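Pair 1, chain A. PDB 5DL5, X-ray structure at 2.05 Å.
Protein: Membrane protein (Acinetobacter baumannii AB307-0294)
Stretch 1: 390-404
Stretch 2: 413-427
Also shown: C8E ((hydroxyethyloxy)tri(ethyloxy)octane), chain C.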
# COMPACT_ATOMS: atom_id res chain seq x y z
N ALA A 390 -19.83 -0.15 -19.35
CA ALA A 390 -19.24 -0.03 -18.02
C ALA A 390 -18.13 -1.08 -17.79
O ALA A 390 -17.71 -1.33 -16.66
CB ALA A 390 -20.32 -0.22 -16.96
N LYS A 391 -17.60 -1.61 -18.85
CA LYS A 391 -16.42 -2.47 -18.75
C LYS A 391 -15.35 -1.95 -17.86
O LYS A 391 -15.06 -0.78 -17.91
CB LYS A 391 -15.89 -2.77 -20.15
CG LYS A 391 -15.00 -3.99 -20.13
CD LYS A 391 -14.66 -4.39 -21.56
CE LYS A 391 -13.23 -4.88 -21.59
NZ LYS A 391 -12.35 -3.72 -21.25
N ASP A 392 -14.84 -2.84 -17.01
CA ASP A 392 -13.89 -2.62 -15.94
C ASP A 392 -14.40 -1.90 -14.74
O ASP A 392 -13.67 -1.77 -13.82
CB ASP A 392 -12.55 -1.94 -16.31
CG ASP A 392 -11.85 -2.55 -17.53
OD1 ASP A 392 -12.09 -3.75 -17.86
OD2 ASP A 392 -11.06 -1.78 -18.15
N ALA A 393 -15.63 -1.45 -14.70
CA ALA A 393 -16.18 -1.07 -13.41
C ALA A 393 -16.20 -2.28 -12.47
O ALA A 393 -16.35 -3.45 -12.90
CB ALA A 393 -17.60 -0.49 -13.59
N SER A 394 -16.00 -2.04 -11.18
CA SER A 394 -16.04 -3.07 -10.19
C SER A 394 -16.64 -2.70 -8.87
O SER A 394 -16.51 -1.51 -8.41
CB SER A 394 -14.64 -3.59 -9.88
OG SER A 394 -13.78 -2.57 -9.43
N LEU A 395 -17.10 -3.76 -8.17
CA LEU A 395 -17.65 -3.65 -6.84
C LEU A 395 -16.93 -4.65 -5.92
O LEU A 395 -16.77 -5.80 -6.31
CB LEU A 395 -19.13 -3.75 -6.94
CG LEU A 395 -19.84 -3.84 -5.59
CD1 LEU A 395 -19.69 -2.48 -4.90
CD2 LEU A 395 -21.26 -4.20 -5.79
N ARG A 396 -16.39 -4.21 -4.77
CA ARG A 396 -15.59 -5.03 -3.82
C ARG A 396 -16.35 -4.87 -2.55
O ARG A 396 -16.61 -3.72 -2.14
CB ARG A 396 -14.25 -4.40 -3.46
CG ARG A 396 -13.26 -4.65 -4.50
CD ARG A 396 -11.83 -4.34 -4.11
NE ARG A 396 -11.56 -3.06 -3.46
CZ ARG A 396 -11.49 -1.83 -4.00
NH1 ARG A 396 -11.85 -1.57 -5.24
NH2 ARG A 396 -11.12 -0.81 -3.24
N ILE A 397 -16.73 -5.98 -1.92
CA ILE A 397 -17.38 -6.00 -0.64
C ILE A 397 -16.49 -6.90 0.21
O ILE A 397 -16.21 -8.02 -0.16
CB ILE A 397 -18.78 -6.62 -0.62
CG1 ILE A 397 -19.79 -5.79 -1.35
CG2 ILE A 397 -19.26 -6.74 0.81
CD1 ILE A 397 -19.50 -5.69 -2.82
N ARG A 398 -16.03 -6.42 1.34
CA ARG A 398 -15.13 -7.16 2.14
C ARG A 398 -15.43 -6.99 3.61
O ARG A 398 -15.90 -5.93 4.07
CB ARG A 398 -13.68 -6.86 1.79
CG ARG A 398 -13.12 -5.57 2.18
CD ARG A 398 -11.63 -5.38 1.85
NE ARG A 398 -10.80 -5.40 3.05
CZ ARG A 398 -9.47 -5.22 3.04
NH1 ARG A 398 -8.83 -4.99 1.90
NH2 ARG A 398 -8.77 -5.39 4.13
N ASN A 399 -15.20 -8.07 4.34
CA ASN A 399 -15.41 -8.09 5.79
C ASN A 399 -14.27 -8.82 6.53
O ASN A 399 -13.73 -9.86 6.03
CB ASN A 399 -16.71 -8.79 6.08
CG ASN A 399 -16.93 -9.03 7.58
OD1 ASN A 399 -16.79 -10.16 8.11
ND2 ASN A 399 -17.27 -7.98 8.28
N SER A 400 -13.89 -8.24 7.68
CA SER A 400 -12.93 -8.81 8.61
C SER A 400 -13.53 -8.95 9.97
O SER A 400 -14.08 -7.96 10.56
CB SER A 400 -11.69 -7.96 8.70
OG SER A 400 -10.99 -8.18 7.54
N TYR A 401 -13.46 -10.17 10.48
CA TYR A 401 -13.81 -10.41 11.88
C TYR A 401 -12.44 -10.59 12.63
O TYR A 401 -11.68 -11.52 12.30
CB TYR A 401 -14.86 -11.57 12.02
CG TYR A 401 -15.09 -12.13 13.45
CD1 TYR A 401 -14.30 -13.18 13.90
CD2 TYR A 401 -16.12 -11.71 14.30
CE1 TYR A 401 -14.40 -13.75 15.15
CE2 TYR A 401 -16.27 -12.31 15.58
CZ TYR A 401 -15.36 -13.32 16.00
OH TYR A 401 -15.37 -14.02 17.23
N TYR A 402 -12.11 -9.63 13.51
CA TYR A 402 -10.81 -9.55 14.06
C TYR A 402 -10.86 -9.61 15.57
O TYR A 402 -11.68 -8.91 16.18
CB TYR A 402 -10.11 -8.30 13.60
CG TYR A 402 -8.81 -8.01 14.29
CD1 TYR A 402 -7.62 -8.59 13.83
CD2 TYR A 402 -8.75 -7.20 15.41
CE1 TYR A 402 -6.41 -8.35 14.43
CE2 TYR A 402 -7.56 -6.99 16.10
CZ TYR A 402 -6.37 -7.55 15.57
OH TYR A 402 -5.17 -7.36 16.16
N ARG A 403 -10.00 -10.46 16.18
CA ARG A 403 -9.95 -10.57 17.60
C ARG A 403 -8.51 -10.62 18.10
O ARG A 403 -7.69 -11.20 17.46
CB ARG A 403 -10.69 -11.84 18.11
CG ARG A 403 -12.22 -11.86 17.93
CD ARG A 403 -12.97 -10.76 18.64
NE ARG A 403 -14.43 -10.72 18.32
CZ ARG A 403 -15.00 -10.11 17.28
NH1 ARG A 403 -14.29 -9.46 16.37
NH2 ARG A 403 -16.33 -10.13 17.14
N ALA A 404 -8.24 -10.11 19.31
CA ALA A 404 -6.89 -10.09 19.80
C ALA A 404 -6.90 -10.29 21.28
O ALA A 404 -7.93 -10.08 21.92
CB ALA A 404 -6.22 -8.76 19.39
N ILE A 413 -5.20 -2.35 17.14
CA ILE A 413 -6.54 -2.07 16.60
C ILE A 413 -7.58 -2.41 17.60
O ILE A 413 -8.43 -1.64 17.91
CB ILE A 413 -6.78 -2.87 15.28
CG1 ILE A 413 -5.81 -2.32 14.16
CG2 ILE A 413 -8.21 -2.69 14.82
CD1 ILE A 413 -5.68 -3.25 12.94
N GLY A 414 -7.57 -3.61 18.16
CA GLY A 414 -8.64 -3.89 19.14
C GLY A 414 -9.68 -4.80 18.46
O GLY A 414 -9.75 -4.82 17.22
N ASP A 415 -10.50 -5.53 19.25
CA ASP A 415 -11.49 -6.40 18.64
C ASP A 415 -12.42 -5.58 17.72
O ASP A 415 -12.92 -4.53 18.16
CB ASP A 415 -12.35 -7.07 19.67
CG ASP A 415 -11.60 -8.08 20.51
OD1 ASP A 415 -10.43 -8.35 20.32
OD2 ASP A 415 -12.24 -8.67 21.33
N THR A 416 -12.72 -6.11 16.53
CA THR A 416 -13.40 -5.38 15.46
C THR A 416 -14.05 -6.28 14.45
O THR A 416 -13.51 -7.31 14.09
CB THR A 416 -12.33 -4.58 14.63
OG1 THR A 416 -11.71 -3.60 15.46
CG2 THR A 416 -12.92 -3.90 13.40
N ASN A 417 -15.19 -5.82 13.98
CA ASN A 417 -15.89 -6.28 12.83
C ASN A 417 -15.80 -5.08 11.87
O ASN A 417 -16.43 -4.05 12.10
CB ASN A 417 -17.37 -6.60 13.22
CG ASN A 417 -17.44 -7.65 14.40
OD1 ASN A 417 -16.48 -8.37 14.72
ND2 ASN A 417 -18.59 -7.70 15.07
N GLU A 418 -15.19 -5.31 10.75
CA GLU A 418 -14.91 -4.27 9.76
C GLU A 418 -15.67 -4.62 8.51
O GLU A 418 -15.65 -5.76 8.09
CB GLU A 418 -13.45 -4.19 9.35
CG GLU A 418 -13.20 -3.10 8.26
CD GLU A 418 -11.73 -2.88 7.85
OE1 GLU A 418 -11.15 -3.71 7.22
OE2 GLU A 418 -11.15 -1.79 8.10
N TRP A 419 -16.32 -3.65 7.91
CA TRP A 419 -16.79 -3.82 6.50
C TRP A 419 -16.19 -2.73 5.62
O TRP A 419 -16.18 -1.55 6.07
CB TRP A 419 -18.27 -3.63 6.41
CG TRP A 419 -19.02 -4.79 6.92
CD1 TRP A 419 -19.50 -4.94 8.18
CD2 TRP A 419 -19.51 -5.91 6.16
NE1 TRP A 419 -20.16 -6.10 8.27
CE2 TRP A 419 -20.20 -6.74 7.06
CE3 TRP A 419 -19.40 -6.31 4.81
CZ2 TRP A 419 -20.83 -7.94 6.67
CZ3 TRP A 419 -19.96 -7.54 4.42
CH2 TRP A 419 -20.67 -8.34 5.36
N ARG A 420 -15.88 -3.08 4.38
CA ARG A 420 -15.45 -2.12 3.34
C ARG A 420 -16.15 -2.42 2.08
O ARG A 420 -16.21 -3.58 1.64
CB ARG A 420 -13.98 -2.07 2.99
CG ARG A 420 -13.04 -2.03 4.14
CD ARG A 420 -11.59 -1.88 3.64
NE ARG A 420 -10.77 -2.03 4.80
CZ ARG A 420 -9.42 -2.15 4.79
NH1 ARG A 420 -8.67 -1.99 3.67
NH2 ARG A 420 -8.82 -2.40 5.92
N ILE A 421 -16.70 -1.37 1.46
CA ILE A 421 -17.30 -1.52 0.18
C ILE A 421 -16.78 -0.38 -0.73
O ILE A 421 -16.86 0.85 -0.27
CB ILE A 421 -18.81 -1.43 0.31
CG1 ILE A 421 -19.32 -2.46 1.33
CG2 ILE A 421 -19.48 -1.58 -1.05
CD1 ILE A 421 -20.75 -2.31 1.68
N PHE A 422 -16.43 -0.73 -1.99
CA PHE A 422 -15.88 0.21 -2.94
C PHE A 422 -16.46 -0.09 -4.28
O PHE A 422 -16.34 -1.19 -4.76
CB PHE A 422 -14.34 0.09 -3.00
CG PHE A 422 -13.66 0.71 -1.81
CD1 PHE A 422 -13.49 2.13 -1.71
CD2 PHE A 422 -13.15 -0.09 -0.79
CE1 PHE A 422 -12.86 2.72 -0.62
CE2 PHE A 422 -12.52 0.53 0.33
CZ PHE A 422 -12.43 1.95 0.43
N LEU A 423 -17.10 0.91 -4.85
CA LEU A 423 -17.49 0.95 -6.24
C LEU A 423 -16.51 1.86 -7.03
O LEU A 423 -16.43 3.06 -6.75
CB LEU A 423 -18.91 1.56 -6.35
CG LEU A 423 -19.46 1.84 -7.73
CD1 LEU A 423 -19.50 0.51 -8.44
CD2 LEU A 423 -20.84 2.51 -7.75
N ASP A 424 -15.84 1.30 -8.03
CA ASP A 424 -14.80 1.96 -8.87
C ASP A 424 -15.31 1.95 -10.26
O ASP A 424 -15.57 0.88 -10.82
CB ASP A 424 -13.50 1.15 -8.82
CG ASP A 424 -12.70 1.38 -7.54
OD1 ASP A 424 -13.15 2.21 -6.71
OD2 ASP A 424 -11.65 0.68 -7.30
N ILE A 425 -15.52 3.12 -10.83
CA ILE A 425 -15.95 3.30 -12.20
C ILE A 425 -14.85 4.08 -13.02
O ILE A 425 -14.75 5.37 -12.94
CB ILE A 425 -17.25 4.03 -12.26
CG1 ILE A 425 -18.32 3.24 -11.47
CG2 ILE A 425 -17.70 4.16 -13.72
CD1 ILE A 425 -19.61 3.95 -11.31
N PRO A 426 -14.06 3.33 -13.80
CA PRO A 426 -13.00 3.94 -14.60
C PRO A 426 -13.53 4.52 -15.87
O PRO A 426 -14.40 3.94 -16.51
CB PRO A 426 -12.02 2.75 -14.81
CG PRO A 426 -12.93 1.54 -14.89
CD PRO A 426 -14.02 1.84 -13.88
N VAL A 427 -13.09 5.73 -16.26
CA VAL A 427 -13.49 6.34 -17.53
C VAL A 427 -12.24 6.92 -18.30
O VAL A 427 -11.42 7.69 -17.71
CB VAL A 427 -14.47 7.48 -17.24
CG1 VAL A 427 -14.74 8.31 -18.48
CG2 VAL A 427 -15.76 6.93 -16.61
C6 C8E C . -6.61 9.98 12.35
C7 C8E C . -7.82 9.06 11.98
C8 C8E C . -8.26 8.04 13.05
O9 C8E C . -8.75 6.76 12.52
C10 C8E C . -7.94 5.73 13.08
C11 C8E C . -6.67 5.54 12.22
O12 C8E C . -6.09 4.27 12.42
C13 C8E C . -6.87 3.13 12.04
C14 C8E C . -6.52 2.69 10.64
O15 C8E C . -6.23 1.30 10.52
C16 C8E C . -5.20 0.73 11.35
C17 C8E C . -4.58 -0.37 10.48
O18 C8E C . -5.64 -0.81 9.57
C19 C8E C . -5.21 -1.15 8.25
C20 C8E C . -6.39 -1.72 7.48
O21 C8E C . -6.11 -2.39 6.22
O HOH W 1 -14.18 -1.79 -6.41
O HOH W 2 -5.20 -5.21 18.02

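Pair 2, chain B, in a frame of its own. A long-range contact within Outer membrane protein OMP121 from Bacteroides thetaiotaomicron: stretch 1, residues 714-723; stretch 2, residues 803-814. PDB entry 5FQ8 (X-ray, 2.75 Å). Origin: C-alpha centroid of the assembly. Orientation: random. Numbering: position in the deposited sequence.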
# COMPACT_ATOMS: atom_id res chain seq x y z
N LYS B 714 35.32 8.23 -58.65
CA LYS B 714 36.26 7.75 -57.65
C LYS B 714 36.03 8.44 -56.32
O LYS B 714 36.09 7.80 -55.26
CB LYS B 714 37.70 7.95 -58.14
CG LYS B 714 38.79 7.72 -57.11
CD LYS B 714 39.58 9.00 -56.85
CE LYS B 714 40.65 8.82 -55.78
NZ LYS B 714 41.25 10.11 -55.37
N ASP B 715 35.73 9.73 -56.35
CA ASP B 715 35.58 10.54 -55.14
C ASP B 715 34.15 10.96 -54.85
O ASP B 715 33.94 11.70 -53.89
CB ASP B 715 36.46 11.78 -55.24
CG ASP B 715 37.92 11.47 -55.13
OD1 ASP B 715 38.25 10.48 -54.47
OD2 ASP B 715 38.74 12.20 -55.72
N PHE B 716 33.17 10.55 -55.64
CA PHE B 716 31.82 11.05 -55.43
C PHE B 716 30.80 10.02 -55.86
O PHE B 716 30.88 9.48 -56.97
CB PHE B 716 31.58 12.35 -56.20
CG PHE B 716 30.18 12.86 -56.07
CD1 PHE B 716 29.75 13.45 -54.90
CD2 PHE B 716 29.29 12.73 -57.11
CE1 PHE B 716 28.46 13.92 -54.78
CE2 PHE B 716 28.00 13.20 -56.99
CZ PHE B 716 27.58 13.79 -55.82
N SER B 717 29.83 9.76 -54.99
CA SER B 717 28.70 8.92 -55.31
C SER B 717 27.42 9.57 -54.80
O SER B 717 27.43 10.31 -53.81
CB SER B 717 28.87 7.50 -54.74
OG SER B 717 28.97 7.47 -53.33
N TRP B 718 26.34 9.33 -55.52
CA TRP B 718 25.02 9.83 -55.18
C TRP B 718 24.05 8.68 -55.31
O TRP B 718 23.94 8.08 -56.37
CB TRP B 718 24.60 10.97 -56.10
CG TRP B 718 23.16 11.39 -55.92
CD1 TRP B 718 22.42 11.30 -54.78
CD2 TRP B 718 22.30 11.96 -56.91
NE1 TRP B 718 21.16 11.78 -55.00
CE2 TRP B 718 21.06 12.19 -56.30
CE3 TRP B 718 22.45 12.29 -58.25
CZ2 TRP B 718 19.98 12.74 -56.98
CZ3 TRP B 718 21.39 12.84 -58.92
CH2 TRP B 718 20.17 13.05 -58.28
N GLU B 719 23.37 8.36 -54.22
CA GLU B 719 22.38 7.30 -54.23
C GLU B 719 21.01 7.88 -53.93
O GLU B 719 20.88 8.89 -53.25
CB GLU B 719 22.73 6.20 -53.23
CG GLU B 719 24.12 5.61 -53.40
CD GLU B 719 24.30 4.29 -52.69
OE1 GLU B 719 23.34 3.81 -52.04
OE2 GLU B 719 25.41 3.72 -52.78
N LEU B 720 20.00 7.23 -54.48
CA LEU B 720 18.62 7.56 -54.20
C LEU B 720 17.90 6.29 -53.79
O LEU B 720 18.13 5.22 -54.36
CB LEU B 720 17.93 8.18 -55.39
CG LEU B 720 18.34 9.61 -55.71
CD1 LEU B 720 17.95 9.91 -57.12
CD2 LEU B 720 17.63 10.53 -54.76
N THR B 721 17.04 6.41 -52.81
CA THR B 721 16.24 5.27 -52.42
C THR B 721 14.80 5.72 -52.22
O THR B 721 14.55 6.81 -51.70
CB THR B 721 16.81 4.62 -51.16
OG1 THR B 721 18.07 4.04 -51.49
CG2 THR B 721 15.89 3.55 -50.65
N TRP B 722 13.87 4.89 -52.69
CA TRP B 722 12.45 5.16 -52.57
C TRP B 722 11.77 3.85 -52.20
O TRP B 722 11.97 2.85 -52.88
CB TRP B 722 11.90 5.71 -53.89
CG TRP B 722 10.47 6.05 -53.89
CD1 TRP B 722 9.91 7.20 -53.45
CD2 TRP B 722 9.40 5.27 -54.42
NE1 TRP B 722 8.56 7.18 -53.64
CE2 TRP B 722 8.22 6.00 -54.24
CE3 TRP B 722 9.32 4.01 -55.01
CZ2 TRP B 722 6.97 5.51 -54.63
CZ3 TRP B 722 8.09 3.53 -55.40
CH2 TRP B 722 6.93 4.28 -55.21
N ASN B 723 11.00 3.86 -51.12
CA ASN B 723 10.28 2.68 -50.68
C ASN B 723 8.80 3.00 -50.50
O ASN B 723 8.45 4.10 -50.07
CB ASN B 723 10.89 2.12 -49.39
CG ASN B 723 10.87 3.12 -48.26
OD1 ASN B 723 10.00 3.06 -47.41
ND2 ASN B 723 11.83 4.03 -48.24
N GLN B 803 2.05 4.59 -47.12
CA GLN B 803 3.23 5.10 -46.45
C GLN B 803 4.40 5.02 -47.42
O GLN B 803 4.48 4.10 -48.23
CB GLN B 803 3.58 4.30 -45.18
CG GLN B 803 2.39 3.83 -44.35
CD GLN B 803 2.73 2.71 -43.39
OE1 GLN B 803 3.58 2.87 -42.52
NE2 GLN B 803 2.08 1.57 -43.55
N MET B 804 5.33 5.96 -47.31
CA MET B 804 6.51 5.84 -48.14
C MET B 804 7.62 6.73 -47.59
O MET B 804 7.38 7.60 -46.75
CB MET B 804 6.21 6.19 -49.59
CG MET B 804 6.04 7.66 -49.85
SD MET B 804 5.65 7.92 -51.57
CE MET B 804 5.83 9.69 -51.65
N GLY B 805 8.83 6.48 -48.08
CA GLY B 805 10.00 7.24 -47.70
C GLY B 805 10.97 7.37 -48.85
O GLY B 805 11.06 6.50 -49.71
N VAL B 806 11.69 8.49 -48.87
CA VAL B 806 12.66 8.79 -49.92
C VAL B 806 13.97 9.21 -49.27
O VAL B 806 14.00 10.11 -48.42
CB VAL B 806 12.16 9.86 -50.91
CG1 VAL B 806 10.81 9.51 -51.39
CG2 VAL B 806 12.14 11.23 -50.31
N SER B 807 15.06 8.57 -49.66
CA SER B 807 16.35 8.83 -49.07
C SER B 807 17.34 9.21 -50.16
O SER B 807 17.19 8.81 -51.30
CB SER B 807 16.87 7.62 -48.32
OG SER B 807 16.23 7.52 -47.07
N THR B 808 18.34 9.98 -49.78
CA THR B 808 19.48 10.22 -50.64
C THR B 808 20.75 10.13 -49.80
O THR B 808 20.73 10.43 -48.61
CB THR B 808 19.38 11.57 -51.33
OG1 THR B 808 20.53 11.76 -52.14
CG2 THR B 808 19.31 12.68 -50.32
N ASN B 809 21.84 9.69 -50.42
CA ASN B 809 23.11 9.54 -49.71
C ASN B 809 24.25 9.97 -50.62
O ASN B 809 24.51 9.33 -51.64
CB ASN B 809 23.31 8.10 -49.22
CG ASN B 809 22.15 7.59 -48.37
OD1 ASN B 809 22.10 7.81 -47.16
ND2 ASN B 809 21.22 6.90 -49.00
N LEU B 810 24.93 11.05 -50.25
CA LEU B 810 26.10 11.55 -50.95
C LEU B 810 27.37 11.16 -50.22
O LEU B 810 27.43 11.21 -48.99
CB LEU B 810 26.02 13.06 -51.08
CG LEU B 810 24.65 13.49 -51.55
CD1 LEU B 810 24.50 14.96 -51.41
CD2 LEU B 810 24.50 13.09 -52.98
N LYS B 811 28.39 10.78 -50.98
CA LYS B 811 29.72 10.53 -50.45
C LYS B 811 30.73 11.22 -51.34
O LYS B 811 30.82 10.92 -52.53
CB LYS B 811 30.01 9.03 -50.36
CG LYS B 811 28.99 8.23 -49.58
CD LYS B 811 29.54 6.89 -49.13
CE LYS B 811 30.67 7.07 -48.13
NZ LYS B 811 31.21 5.78 -47.59
N TYR B 812 31.47 12.16 -50.78
CA TYR B 812 32.57 12.83 -51.48
C TYR B 812 33.85 12.67 -50.67
O TYR B 812 34.07 13.41 -49.70
CB TYR B 812 32.25 14.29 -51.75
CG TYR B 812 33.42 15.05 -52.32
CD1 TYR B 812 33.88 14.79 -53.60
CD2 TYR B 812 34.08 16.01 -51.57
CE1 TYR B 812 34.95 15.48 -54.12
CE2 TYR B 812 35.15 16.70 -52.08
CZ TYR B 812 35.59 16.43 -53.36
OH TYR B 812 36.66 17.11 -53.88
N LYS B 813 34.69 11.74 -51.08
CA LYS B 813 35.95 11.46 -50.39
C LYS B 813 35.67 11.02 -48.96
O LYS B 813 35.27 9.87 -48.73
CB LYS B 813 36.87 12.68 -50.38
CG LYS B 813 37.65 12.90 -51.65
CD LYS B 813 38.16 14.33 -51.73
CE LYS B 813 39.40 14.47 -52.62
NZ LYS B 813 39.13 14.24 -54.06
N GLY B 814 35.86 11.92 -48.01
CA GLY B 814 35.65 11.56 -46.62
C GLY B 814 34.32 12.00 -46.07
O GLY B 814 33.94 11.57 -44.97
O HOH W 3 26.53 7.33 -52.08

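The sharpest difference lies on the face that carries Arg396(A), Arg398(A), Arg420(A) and Phe422(A) in pair 1. There the contact is built from charged and stacked groups. The guanidinium of Arg398(A) lies flat on that of Arg420(A), with centres 3.6 Å apart and planes at 10°. In pair 2 the matching residues are Glu719(B) and Asn809(B). Their side chains come no closer than 4.5 Å, CB of Glu719(B) to CB of Asn809(B), and nothing stacks.

The two like charges lie close together, and Glu418(A), on the strand of Arg420(A), places a carboxylate beside them. It forms a salt bridge with Arg420(A), 3.0 Å from Arg420(A) NE to Glu418(A) OE1. Arg420(A) NH2 also donates a hydrogen bond of 2.7 Å to O21 of the C8E molecule. The match of Glu418(A) in pair 2 is Ser807(B), which is short and uncharged.

The shared geometry is a pair of antiparallel strands. The angle between strand directions is 170° in pair 1 and 169° in pair 2, and the axes approach to 4.7 and 4.6 Å. The backbones superpose with an RMSD of 0.4 Å over 14 residues. Arg396(A), Arg398(A) and Ser400(A) match Ser717(B), Glu719(B) and Thr721(B). Each sits in a hydrogen-bonded pair with its partner across the sheet. Arg398(A) N donates to Arg420(A) O at 2.9 Å; Glu719(B) N donates to Asn809(B) O at 3.0 Å. The sequence separation differs: touching residues are at least 11 apart in pair 1 and at least 80 apart in pair 2.

Arg396(A) and Phe422(A) match Ser717(B) and Lys811(B). The arginine reaches along the sheet, and its NH1 forms a salt bridge with Asp424(A) OD2 at 3.1 Å. CB of Phe422(A) lies over one face of its guanidinium. Ser717(B) is too short for such a reach. Its OG instead hydrogen-bonds a water at 2.7 Å, and that water donates to Asn809(B) O at 2.9 Å. Asp424(A) matches Lys813(B), and Ser394(A) matches Asp715(B). Pair 2 places its salt bridge here, 2.7 Å from Lys813(B) NZ to Asp715(B) OD2.

The other face is more apolar in both pairs. Leu395(A), Ile397(A), Ile421(A) and Leu423(A) match Phe716(B), Trp718(B), Leu810(B) and Tyr812(B). Ile421(A) and Leu810(B) have side-chain centres only 0.4 Å apart. Leu395(A) CD1 packs on Ile421(A) CG2 at 4.0 Å; Phe716(B) CZ meets Leu810(B) CD2 at 4.2 Å.

The tryptophans fall on different strands. Trp419(A) matches Thr808(B), and Ile397(A) matches Trp718(B). In pair 1 the indole receives CB of Asn399(A) over its six-membered ring, 3.8 Å from the centroid, while Ile397(A) CG2 touches its edge. In pair 2 Trp718(B) NE1 donates a hydrogen bond to Thr808(B) OG1 at 2.9 Å. The ring thus meets the threonine at its edge.

Tyr401(A) and Trp722(B) also match. Tyr401(A) CD2 lies 3.4 Å from Asn417(A) OD1, whereas Trp722(B) CD1 meets Val806(B) CG1 at 3.2 Å.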